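Local structure of holo-[acyl-carrier-protein] synthase (Thermotoga maritima, 5XUM) at residues F122-F127 with E135-E140; D113-G118 with L159-N164; H82-F87 with P144-K149; G86-A91 with V105-R110. The protein belongs to the 4'-phosphopantetheinyl transferase superfamily, as a holo-[acyl-carrier-protein] synthase of mixed helices and antiparallel sheets. One frame throughout, in Å; residues are numbered along the deposited sequence.

Contact 1. Residues F122-F127 with E135-E140; sequences FLRKRF and EGWEIE
L123 of helix 120-126 and F127, four residues on, pack on W137 and I139 of strand 137-140 through carbon alone; no hydrogen bond crosses. The CD1 methyl of L123 approaches the pyrrole part of the indole obliquely, 3.6 Å from W137 CD1. The isoleucine meets the phenylalanine over a ring face: I139 CD1 lies 4.0 Å from the centroid of the F127 ring, 16° off its normal, a CH-pi contact. I139 CG1 sits between its backbone N and carbonyl carbon (chi1 61°), and CD1 extends from there to the ring. R126 CB lies over the opposite face, so F127 is held between its own segment and the strand. Helix 120-126 packs on a four-stranded antiparallel sheet in which 137-140 is an inner strand, and L152 and L148 of helix 145-154 touch L123 and F127. R124, its chain extended from CG to NE, crosses the indole at about a right angle; NH1 lies 3.9 Å from W137 CZ3, the guanidinium and indole planes 76° apart, and its salt bridge is with E120. Within its own segment, R126 NH2 donates to an in-plane lone pair of F122 O at 2.9 Å.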
# COMPACT_ATOMS: atom_id res chain seq x y z
N PHE A 122 -36.16 6.35 3.18
CA PHE A 122 -35.35 7.07 4.17
C PHE A 122 -33.90 7.22 3.70
O PHE A 122 -33.31 8.29 3.83
CB PHE A 122 -35.39 6.34 5.52
CG PHE A 122 -34.49 6.94 6.57
CD1 PHE A 122 -34.97 7.90 7.46
CD2 PHE A 122 -33.16 6.53 6.68
CE1 PHE A 122 -34.14 8.44 8.43
CE2 PHE A 122 -32.33 7.08 7.65
CZ PHE A 122 -32.82 8.03 8.53
N LEU A 123 -33.35 6.14 3.15
CA LEU A 123 -31.94 6.10 2.74
C LEU A 123 -31.67 6.88 1.46
O LEU A 123 -30.64 7.55 1.35
CB LEU A 123 -31.45 4.65 2.61
CG LEU A 123 -31.48 3.76 3.86
CD1 LEU A 123 -31.16 2.32 3.48
CD2 LEU A 123 -30.53 4.25 4.94
N ARG A 124 -32.59 6.79 0.50
CA ARG A 124 -32.43 7.45 -0.81
C ARG A 124 -32.50 8.98 -0.73
O ARG A 124 -31.95 9.67 -1.58
CB ARG A 124 -33.44 6.93 -1.82
CG ARG A 124 -33.16 5.50 -2.28
CD ARG A 124 -33.96 5.13 -3.52
NE ARG A 124 -33.90 3.70 -3.79
CZ ARG A 124 -32.95 3.09 -4.50
NH1 ARG A 124 -32.99 1.78 -4.68
NH2 ARG A 124 -31.94 3.79 -5.02
N LYS A 125 -33.19 9.49 0.30
CA LYS A 125 -33.25 10.93 0.56
C LYS A 125 -31.89 11.46 1.02
O LYS A 125 -31.54 12.60 0.73
CB LYS A 125 -34.28 11.23 1.65
CG LYS A 125 -35.73 11.05 1.25
CD LYS A 125 -36.63 11.20 2.47
CE LYS A 125 -38.01 10.61 2.23
NZ LYS A 125 -38.87 10.72 3.44
N ARG A 126 -31.15 10.62 1.74
CA ARG A 126 -29.92 11.04 2.40
C ARG A 126 -28.65 10.56 1.70
O ARG A 126 -27.65 11.28 1.66
CB ARG A 126 -29.93 10.59 3.86
CG ARG A 126 -30.99 11.28 4.71
CD ARG A 126 -31.36 10.47 5.94
NE ARG A 126 -32.34 11.16 6.78
CZ ARG A 126 -33.66 11.16 6.57
NH1 ARG A 126 -34.45 11.82 7.40
NH2 ARG A 126 -34.18 10.49 5.54
N PHE A 127 -28.70 9.35 1.14
CA PHE A 127 -27.51 8.72 0.57
C PHE A 127 -27.71 8.25 -0.87
O PHE A 127 -28.83 8.01 -1.32
CB PHE A 127 -27.07 7.52 1.41
CG PHE A 127 -26.92 7.83 2.87
CD1 PHE A 127 -25.87 8.63 3.32
CD2 PHE A 127 -27.81 7.31 3.80
CE1 PHE A 127 -25.72 8.91 4.67
CE2 PHE A 127 -27.67 7.59 5.15
CZ PHE A 127 -26.63 8.39 5.58
N GLU A 135 -27.70 -8.86 3.31
CA GLU A 135 -27.25 -8.13 4.50
C GLU A 135 -27.93 -6.77 4.64
O GLU A 135 -28.14 -6.28 5.75
CB GLU A 135 -25.73 -7.96 4.49
CG GLU A 135 -24.94 -9.24 4.67
CD GLU A 135 -24.53 -9.88 3.36
OE1 GLU A 135 -25.42 -10.20 2.53
OE2 GLU A 135 -23.31 -10.09 3.15
N GLY A 136 -28.27 -6.15 3.51
CA GLY A 136 -28.97 -4.86 3.50
C GLY A 136 -28.70 -4.02 2.26
O GLY A 136 -28.40 -4.55 1.19
N TRP A 137 -28.83 -2.70 2.41
CA TRP A 137 -28.57 -1.76 1.33
C TRP A 137 -27.14 -1.31 1.33
O TRP A 137 -26.59 -0.97 2.39
CB TRP A 137 -29.48 -0.54 1.46
CG TRP A 137 -30.95 -0.86 1.32
CD1 TRP A 137 -31.88 -1.06 2.33
CD2 TRP A 137 -31.71 -1.02 0.07
NE1 TRP A 137 -33.12 -1.32 1.82
CE2 TRP A 137 -33.10 -1.31 0.47
CE3 TRP A 137 -31.40 -0.95 -1.29
CZ2 TRP A 137 -34.10 -1.53 -0.46
CZ3 TRP A 137 -32.43 -1.16 -2.22
CH2 TRP A 137 -33.74 -1.45 -1.81
N GLU A 138 -26.51 -1.31 0.16
CA GLU A 138 -25.17 -0.77 -0.00
C GLU A 138 -25.27 0.71 -0.37
O GLU A 138 -25.91 1.07 -1.35
CB GLU A 138 -24.37 -1.53 -1.07
CG GLU A 138 -22.89 -1.15 -1.11
CD GLU A 138 -22.14 -1.77 -2.28
OE1 GLU A 138 -20.96 -1.39 -2.48
OE2 GLU A 138 -22.70 -2.62 -3.01
N ILE A 139 -24.64 1.55 0.44
CA ILE A 139 -24.65 3.00 0.23
C ILE A 139 -23.24 3.56 0.07
O ILE A 139 -22.27 2.95 0.51
CB ILE A 139 -25.39 3.75 1.37
CG1 ILE A 139 -24.68 3.53 2.72
CG2 ILE A 139 -26.86 3.35 1.44
CD1 ILE A 139 -25.03 4.56 3.78
N GLU A 140 -23.14 4.71 -0.59
CA GLU A 140 -21.92 5.49 -0.58
C GLU A 140 -22.10 6.68 0.36
O GLU A 140 -23.06 7.44 0.23
CB GLU A 140 -21.54 5.96 -2.00
CG GLU A 140 -20.49 7.08 -2.07
CD GLU A 140 -19.16 6.74 -1.40
OE1 GLU A 140 -18.90 5.57 -1.07
OE2 GLU A 140 -18.35 7.68 -1.20

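Contact 2. Residues D113-G118 with L159-N164; sequences DIIVEG and LVRYGN
A classic beta bulge marks this antiparallel pairing, in which V160 and R161 both face I115. V160 N at 2.8 Å and R161 N at 3.1 Å from I115 O reach that oxygen from the same face of its carbonyl plane, so one acceptor serves two consecutive amides. In return I115 N donates to R161 O at 2.7 Å. Beyond the bulge V116 is paired with L159, and before it I114 with Y162. The two strands, 114-117 and 158-162, belong to a four-stranded antiparallel sheet in which 158-162 is an outermost strand of the chain. On the face shared by I114, V116, L159 and Y162, which is packed by L148 and L152 of helix 145-154, I114 lies alongside Y162 with CG1 over one face of the phenol ring, toward its rim; L143 O takes the hydrogen bond of the phenol. L159 CD1 turns in to 3.6 Å from I115 O. The other face carries I115 and R161. R161 bends at chi3 (53°), which swings its NE back toward I115 CG1. NH2 then comes 3.5 Å from that carbon and makes a weak salt bridge with D113 OD1, 3.4 Å away near the guanidinium plane. NH1 donates in the same plane to G163 O. G163, with positive phi, gives its own N to D113 O at 2.9 Å, nearly along the C=O axis.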
# COMPACT_ATOMS: atom_id res chain seq x y z
N ASP A 113 -19.41 -0.08 -0.30
CA ASP A 113 -18.98 -1.08 0.70
C ASP A 113 -19.38 -0.73 2.13
O ASP A 113 -18.73 -1.15 3.09
CB ASP A 113 -17.47 -1.37 0.59
CG ASP A 113 -17.16 -2.61 -0.22
OD1 ASP A 113 -17.81 -3.65 0.00
OD2 ASP A 113 -16.25 -2.55 -1.08
N ILE A 114 -20.47 0.02 2.26
CA ILE A 114 -21.07 0.33 3.54
C ILE A 114 -22.50 -0.22 3.50
O ILE A 114 -23.31 0.21 2.69
CB ILE A 114 -21.05 1.85 3.82
CG1 ILE A 114 -19.60 2.34 3.98
CG2 ILE A 114 -21.86 2.19 5.07
CD1 ILE A 114 -19.38 3.76 3.53
N ILE A 115 -22.78 -1.19 4.37
CA ILE A 115 -24.06 -1.89 4.35
C ILE A 115 -24.96 -1.40 5.49
O ILE A 115 -24.55 -1.39 6.65
CB ILE A 115 -23.89 -3.44 4.43
CG1 ILE A 115 -22.78 -3.93 3.47
CG2 ILE A 115 -25.21 -4.15 4.19
CD1 ILE A 115 -23.03 -3.67 2.00
N VAL A 116 -26.17 -1.00 5.12
CA VAL A 116 -27.15 -0.44 6.06
C VAL A 116 -28.52 -1.09 5.86
O VAL A 116 -28.98 -1.24 4.72
CB VAL A 116 -27.28 1.10 5.89
CG1 VAL A 116 -28.39 1.65 6.77
CG2 VAL A 116 -25.96 1.80 6.20
N GLU A 117 -29.16 -1.48 6.96
CA GLU A 117 -30.51 -2.04 6.91
C GLU A 117 -31.53 -1.00 7.37
O GLU A 117 -31.38 -0.40 8.44
CB GLU A 117 -30.60 -3.31 7.77
CG GLU A 117 -31.94 -4.04 7.71
CD GLU A 117 -32.17 -4.78 6.41
OE1 GLU A 117 -32.15 -6.03 6.43
OE2 GLU A 117 -32.37 -4.13 5.36
N GLY A 118 -32.57 -0.80 6.55
CA GLY A 118 -33.64 0.15 6.87
C GLY A 118 -34.57 0.45 5.71
O GLY A 118 -34.54 -0.22 4.68
N LEU A 159 -26.62 0.14 11.01
CA LEU A 159 -25.36 -0.07 10.28
C LEU A 159 -24.95 -1.53 10.40
O LEU A 159 -24.69 -2.03 11.49
CB LEU A 159 -24.26 0.86 10.81
CG LEU A 159 -22.82 0.66 10.32
CD1 LEU A 159 -22.68 0.86 8.81
CD2 LEU A 159 -21.88 1.60 11.06
N VAL A 160 -24.90 -2.22 9.26
CA VAL A 160 -24.57 -3.65 9.22
C VAL A 160 -23.06 -3.86 9.10
O VAL A 160 -22.46 -4.55 9.91
CB VAL A 160 -25.32 -4.38 8.08
CG1 VAL A 160 -25.00 -5.87 8.10
CG2 VAL A 160 -26.82 -4.17 8.20
N ARG A 161 -22.46 -3.24 8.08
CA ARG A 161 -21.03 -3.35 7.84
C ARG A 161 -20.46 -2.04 7.32
O ARG A 161 -21.06 -1.40 6.45
CB ARG A 161 -20.72 -4.50 6.87
CG ARG A 161 -19.25 -4.86 6.75
CD ARG A 161 -19.01 -6.06 5.85
NE ARG A 161 -19.62 -5.93 4.52
CZ ARG A 161 -19.07 -5.29 3.49
NH1 ARG A 161 -17.89 -4.70 3.60
NH2 ARG A 161 -19.72 -5.24 2.34
N TYR A 162 -19.31 -1.64 7.85
CA TYR A 162 -18.59 -0.47 7.38
C TYR A 162 -17.24 -0.93 6.81
O TYR A 162 -16.24 -0.97 7.52
CB TYR A 162 -18.38 0.51 8.54
CG TYR A 162 -18.03 1.92 8.12
CD1 TYR A 162 -19.02 2.89 7.97
CD2 TYR A 162 -16.70 2.30 7.91
CE1 TYR A 162 -18.71 4.18 7.60
CE2 TYR A 162 -16.38 3.60 7.54
CZ TYR A 162 -17.39 4.53 7.39
OH TYR A 162 -17.08 5.82 7.02
N GLY A 163 -17.23 -1.28 5.52
CA GLY A 163 -16.03 -1.81 4.87
C GLY A 163 -15.53 -3.06 5.57
O GLY A 163 -16.28 -4.01 5.76
N ASN A 164 -14.26 -3.06 5.98
CA ASN A 164 -13.70 -4.15 6.79
C ASN A 164 -13.34 -3.71 8.21
O ASN A 164 -12.63 -4.42 8.94
CB ASN A 164 -12.50 -4.82 6.08
CG ASN A 164 -11.22 -3.99 6.17
OD1 ASN A 164 -11.25 -2.81 6.52
ND2 ASN A 164 -10.10 -4.62 5.85

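Contact 3. Residues H82-F87 with P144-K149; sequences HKDFGF and PPFTLK
The carboxylate of D84 sits over the first turn of helix 145-154 and accepts from F146 and T147. F146 N donates to OD1 at 2.9 Å with an N-H...O angle of 161°, meeting the syn lone pair of that oxygen. The second oxygen, OD2, takes the hydroxyl of T147, with OG1 3.0 Å away on the syn side and 31° out of the carboxylate plane. A weak bond from T147 N, 3.2 Å from OD2, adds to this grip. Both oxygens are thus engaged, and the negative group lies where the helix dipole would be expected to favour it. D84 CG stands beside its own backbone N (chi1 -78°), and from there the carboxylate also packs against the proline that precedes the helix: P144 CB is 3.3 Å from D84 CG. P145 has no N-H to offer, although its CD lies close to OD1. The ring of F146 extends from the same turn toward the loop. Its CD2 edge meets D84 OD1 near the ring plane, and its CE2 comes 3.3 Å from K83 N. H82 and K83 satisfy their polar ends elsewhere, NE2 of H82 on E69 and NZ of K83 on D67, while G86 O packs against P144 CB at 3.7 Å. With P144 at the N-cap position, the amides of F146 and T147 find their acceptors in an aspartate of the distant loop joining strands 76-81 and 90-97: a carboxylate receiving the N-H groups of a helix N-terminus.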
# COMPACT_ATOMS: atom_id res chain seq x y z
N HIS A 82 -12.97 2.66 18.25
CA HIS A 82 -13.90 3.07 19.30
C HIS A 82 -14.14 4.55 19.24
O HIS A 82 -14.76 5.14 20.13
CB HIS A 82 -13.38 2.66 20.67
CG HIS A 82 -13.30 1.17 20.87
ND1 HIS A 82 -14.35 0.44 21.30
CD2 HIS A 82 -12.25 0.28 20.68
CE1 HIS A 82 -13.98 -0.86 21.38
NE2 HIS A 82 -12.70 -0.95 21.00
N LYS A 83 -13.64 5.16 18.16
CA LYS A 83 -13.74 6.60 17.94
C LYS A 83 -13.74 6.85 16.43
O LYS A 83 -13.37 5.96 15.66
CB LYS A 83 -12.55 7.30 18.61
CG LYS A 83 -12.80 8.76 18.97
CD LYS A 83 -11.67 9.34 19.81
CE LYS A 83 -11.87 9.09 21.30
NZ LYS A 83 -10.85 9.81 22.12
N ASP A 84 -14.16 8.04 16.02
CA ASP A 84 -14.06 8.44 14.62
C ASP A 84 -12.68 9.04 14.34
O ASP A 84 -12.29 10.04 14.94
CB ASP A 84 -15.16 9.44 14.25
CG ASP A 84 -16.51 8.77 14.01
OD1 ASP A 84 -16.53 7.57 13.68
OD2 ASP A 84 -17.54 9.45 14.14
N PHE A 85 -11.94 8.40 13.43
CA PHE A 85 -10.60 8.86 13.05
C PHE A 85 -10.56 9.43 11.63
O PHE A 85 -9.63 10.14 11.27
CB PHE A 85 -9.58 7.72 13.19
CG PHE A 85 -9.44 7.19 14.59
CD1 PHE A 85 -8.70 7.88 15.54
CD2 PHE A 85 -10.05 5.99 14.96
CE1 PHE A 85 -8.57 7.38 16.83
CE2 PHE A 85 -9.92 5.49 16.24
CZ PHE A 85 -9.18 6.19 17.18
N GLY A 86 -11.58 9.10 10.84
CA GLY A 86 -11.68 9.56 9.45
C GLY A 86 -12.79 8.84 8.71
O GLY A 86 -13.58 8.12 9.32
N PHE A 87 -12.85 9.03 7.39
CA PHE A 87 -13.89 8.38 6.59
C PHE A 87 -13.38 7.20 5.74
O PHE A 87 -14.09 6.72 4.85
CB PHE A 87 -14.68 9.40 5.74
CG PHE A 87 -13.88 10.06 4.66
CD1 PHE A 87 -14.00 9.64 3.33
CD2 PHE A 87 -13.03 11.12 4.95
CE1 PHE A 87 -13.26 10.25 2.33
CE2 PHE A 87 -12.29 11.74 3.94
CZ PHE A 87 -12.41 11.30 2.63
N PRO A 144 -18.13 9.37 8.86
CA PRO A 144 -17.38 8.47 9.74
C PRO A 144 -18.33 7.49 10.46
O PRO A 144 -19.50 7.84 10.68
CB PRO A 144 -16.72 9.42 10.74
CG PRO A 144 -16.66 10.74 10.03
CD PRO A 144 -17.92 10.78 9.23
N PRO A 145 -17.84 6.29 10.81
CA PRO A 145 -18.70 5.18 11.27
C PRO A 145 -19.61 5.50 12.46
O PRO A 145 -20.77 5.09 12.46
CB PRO A 145 -17.70 4.07 11.62
CG PRO A 145 -16.37 4.72 11.69
CD PRO A 145 -16.43 5.87 10.73
N PHE A 146 -19.09 6.20 13.47
CA PHE A 146 -19.89 6.53 14.65
C PHE A 146 -20.91 7.63 14.38
O PHE A 146 -22.01 7.60 14.94
CB PHE A 146 -19.00 6.88 15.84
CG PHE A 146 -18.33 5.70 16.47
CD1 PHE A 146 -18.99 4.95 17.45
CD2 PHE A 146 -17.05 5.32 16.09
CE1 PHE A 146 -18.38 3.85 18.03
CE2 PHE A 146 -16.44 4.22 16.66
CZ PHE A 146 -17.10 3.49 17.64
N THR A 147 -20.54 8.58 13.53
CA THR A 147 -21.47 9.62 13.07
C THR A 147 -22.62 8.97 12.30
O THR A 147 -23.79 9.29 12.54
CB THR A 147 -20.75 10.67 12.20
OG1 THR A 147 -19.65 11.22 12.92
CG2 THR A 147 -21.70 11.80 11.80
N LEU A 148 -22.28 8.06 11.39
CA LEU A 148 -23.28 7.33 10.62
C LEU A 148 -24.16 6.45 11.52
O LEU A 148 -25.38 6.43 11.36
CB LEU A 148 -22.61 6.48 9.53
CG LEU A 148 -23.50 5.63 8.61
CD1 LEU A 148 -24.41 6.50 7.75
CD2 LEU A 148 -22.65 4.72 7.73
N LYS A 149 -23.53 5.75 12.46
CA LYS A 149 -24.22 4.85 13.39
C LYS A 149 -25.26 5.58 14.23
O LYS A 149 -26.37 5.08 14.43
CB LYS A 149 -23.19 4.14 14.29
CG LYS A 149 -23.73 2.98 15.10
CD LYS A 149 -22.64 2.38 15.97
CE LYS A 149 -23.20 1.43 17.01
NZ LYS A 149 -23.74 0.17 16.41

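Contact 4. Residues G86-A91 with V105-R110; sequences GFFNYA and VVLEKR
Residues Y90-A91 and L107-E108 pair antiparallel, E108 N donating to Y90 O at 2.8 Å and Y90 N to E108 O at 3.0 Å; N89 N adds a weak bond to E108 O, so that N89 and Y90 both face E108 in a classic beta bulge. From the bulge itself the N89 side chain bridges to R110 on the partner segment: with CG between its backbone N and carbonyl carbon (chi1 56°), the amide turns to R110, OD1 accepting R110 N at 2.9 Å on an in-plane lone pair while ND2 donates to R110 O. The pairing forms the open end of the beta hairpin of strands 90-97 and 100-108, within a three-stranded antiparallel sheet. R110, extended from CG to NE, lays its guanidinium flat on Y90, centres 3.7 Å apart and planes at 14°, a cation-pi stack, and R110 CD also lies over the ring face. R110 NE forms a salt bridge with E108 OE1 at 3.0 Å; H92 also binds OE1, and I2 of the second subunit takes R110 NH2 through its O and gives its N to E108 OE2. On the opposite sheet face L107 CD1 lies over one face of the F88 ring, and CD2 reaches A91 CB at 3.8 Å. K109 crosses F87 at about a right angle; its NZ shares a water with F87 O and donates to T141 O.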
# COMPACT_ATOMS: atom_id res chain seq x y z
N GLY A 86 -11.58 9.10 10.84
CA GLY A 86 -11.68 9.56 9.45
C GLY A 86 -12.79 8.84 8.71
O GLY A 86 -13.58 8.12 9.32
N PHE A 87 -12.85 9.03 7.39
CA PHE A 87 -13.89 8.38 6.59
C PHE A 87 -13.38 7.20 5.74
O PHE A 87 -14.09 6.72 4.85
CB PHE A 87 -14.68 9.40 5.74
CG PHE A 87 -13.88 10.06 4.66
CD1 PHE A 87 -14.00 9.64 3.33
CD2 PHE A 87 -13.03 11.12 4.95
CE1 PHE A 87 -13.26 10.25 2.33
CE2 PHE A 87 -12.29 11.74 3.94
CZ PHE A 87 -12.41 11.30 2.63
N PHE A 88 -12.17 6.74 6.02
CA PHE A 88 -11.67 5.51 5.41
C PHE A 88 -12.60 4.37 5.82
O PHE A 88 -13.05 4.32 6.96
CB PHE A 88 -10.21 5.22 5.81
CG PHE A 88 -10.00 5.09 7.30
CD1 PHE A 88 -9.69 6.20 8.08
CD2 PHE A 88 -10.11 3.85 7.92
CE1 PHE A 88 -9.50 6.08 9.45
CE2 PHE A 88 -9.93 3.72 9.29
CZ PHE A 88 -9.62 4.83 10.06
N ASN A 89 -12.91 3.47 4.89
CA ASN A 89 -13.73 2.32 5.24
C ASN A 89 -12.98 0.99 5.18
O ASN A 89 -13.52 -0.06 5.53
CB ASN A 89 -15.04 2.28 4.43
CG ASN A 89 -14.83 2.30 2.93
OD1 ASN A 89 -13.73 2.56 2.43
ND2 ASN A 89 -15.90 2.03 2.19
N TYR A 90 -11.72 1.05 4.75
CA TYR A 90 -10.87 -0.12 4.74
C TYR A 90 -9.54 0.14 5.42
O TYR A 90 -8.88 1.16 5.18
CB TYR A 90 -10.66 -0.65 3.31
CG TYR A 90 -11.80 -1.52 2.84
CD1 TYR A 90 -11.72 -2.91 2.91
CD2 TYR A 90 -12.98 -0.96 2.35
CE1 TYR A 90 -12.76 -3.71 2.49
CE2 TYR A 90 -14.03 -1.75 1.93
CZ TYR A 90 -13.92 -3.12 2.00
OH TYR A 90 -14.97 -3.91 1.59
N ALA A 91 -9.16 -0.77 6.31
CA ALA A 91 -7.85 -0.77 6.92
C ALA A 91 -7.19 -2.10 6.60
O ALA A 91 -7.62 -3.15 7.08
CB ALA A 91 -7.94 -0.56 8.43
N VAL A 105 0.15 -0.60 8.15
CA VAL A 105 -1.26 -0.19 8.06
C VAL A 105 -1.45 0.64 6.79
O VAL A 105 -0.74 1.62 6.57
CB VAL A 105 -1.73 0.60 9.31
CG1 VAL A 105 -3.15 1.15 9.12
CG2 VAL A 105 -1.68 -0.27 10.56
N VAL A 106 -2.39 0.21 5.95
CA VAL A 106 -2.77 0.97 4.76
C VAL A 106 -4.26 1.30 4.85
O VAL A 106 -5.11 0.40 4.90
CB VAL A 106 -2.45 0.22 3.45
CG1 VAL A 106 -2.96 1.01 2.24
CG2 VAL A 106 -0.95 -0.04 3.31
N LEU A 107 -4.57 2.59 4.89
CA LEU A 107 -5.96 3.05 4.98
C LEU A 107 -6.49 3.40 3.60
O LEU A 107 -5.83 4.09 2.82
CB LEU A 107 -6.09 4.23 5.96
CG LEU A 107 -5.59 4.00 7.39
CD1 LEU A 107 -5.74 5.27 8.22
CD2 LEU A 107 -6.30 2.84 8.08
N GLU A 108 -7.68 2.90 3.30
CA GLU A 108 -8.28 3.03 1.97
C GLU A 108 -9.72 3.50 2.07
O GLU A 108 -10.46 3.10 2.97
CB GLU A 108 -8.22 1.67 1.24
CG GLU A 108 -8.81 1.66 -0.16
CD GLU A 108 -8.89 0.26 -0.77
OE1 GLU A 108 -9.20 -0.71 -0.05
OE2 GLU A 108 -8.65 0.14 -1.99
N LYS A 109 -10.11 4.38 1.15
CA LYS A 109 -11.51 4.74 0.97
C LYS A 109 -12.01 4.14 -0.34
O LYS A 109 -11.59 4.55 -1.42
CB LYS A 109 -11.71 6.26 1.01
CG LYS A 109 -13.09 6.76 0.56
CD LYS A 109 -14.23 6.21 1.40
CE LYS A 109 -15.58 6.64 0.86
NZ LYS A 109 -16.67 5.77 1.37
N ARG A 110 -12.88 3.14 -0.23
CA ARG A 110 -13.52 2.56 -1.39
C ARG A 110 -14.90 3.18 -1.58
O ARG A 110 -15.58 3.48 -0.60
CB ARG A 110 -13.70 1.05 -1.23
CG ARG A 110 -12.42 0.23 -1.32
CD ARG A 110 -12.78 -1.24 -1.44
NE ARG A 110 -11.68 -2.13 -1.10
CZ ARG A 110 -11.81 -3.44 -0.93
NH1 ARG A 110 -13.00 -4.02 -1.07
NH2 ARG A 110 -10.75 -4.18 -0.62
O HOH W 1 -16.49 5.93 4.09

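Contact 4 is the buried one and lies nearest the chain's centre, in the hairpin sheet beside the second subunit; contact 3 is a surface contact, and contacts 1 and 2 are partly buried. Contacts 1 and 2 share the four-stranded sheet, where W137 N and I139 N probably bond to V116 O and I114 O. Contact 3 brings in helix 145-154, whose L148 touches F127 and I114. The asparagine N164, at the end of contact 2, ties that sheet to A91 and N89 of contact 4, which shares G86-F87 with contact 3. Chemistry follows place: carbon packing in contact 1, bulged backbone pairing in contacts 2 and 4, a carboxylate at a helix N-terminus in contact 3.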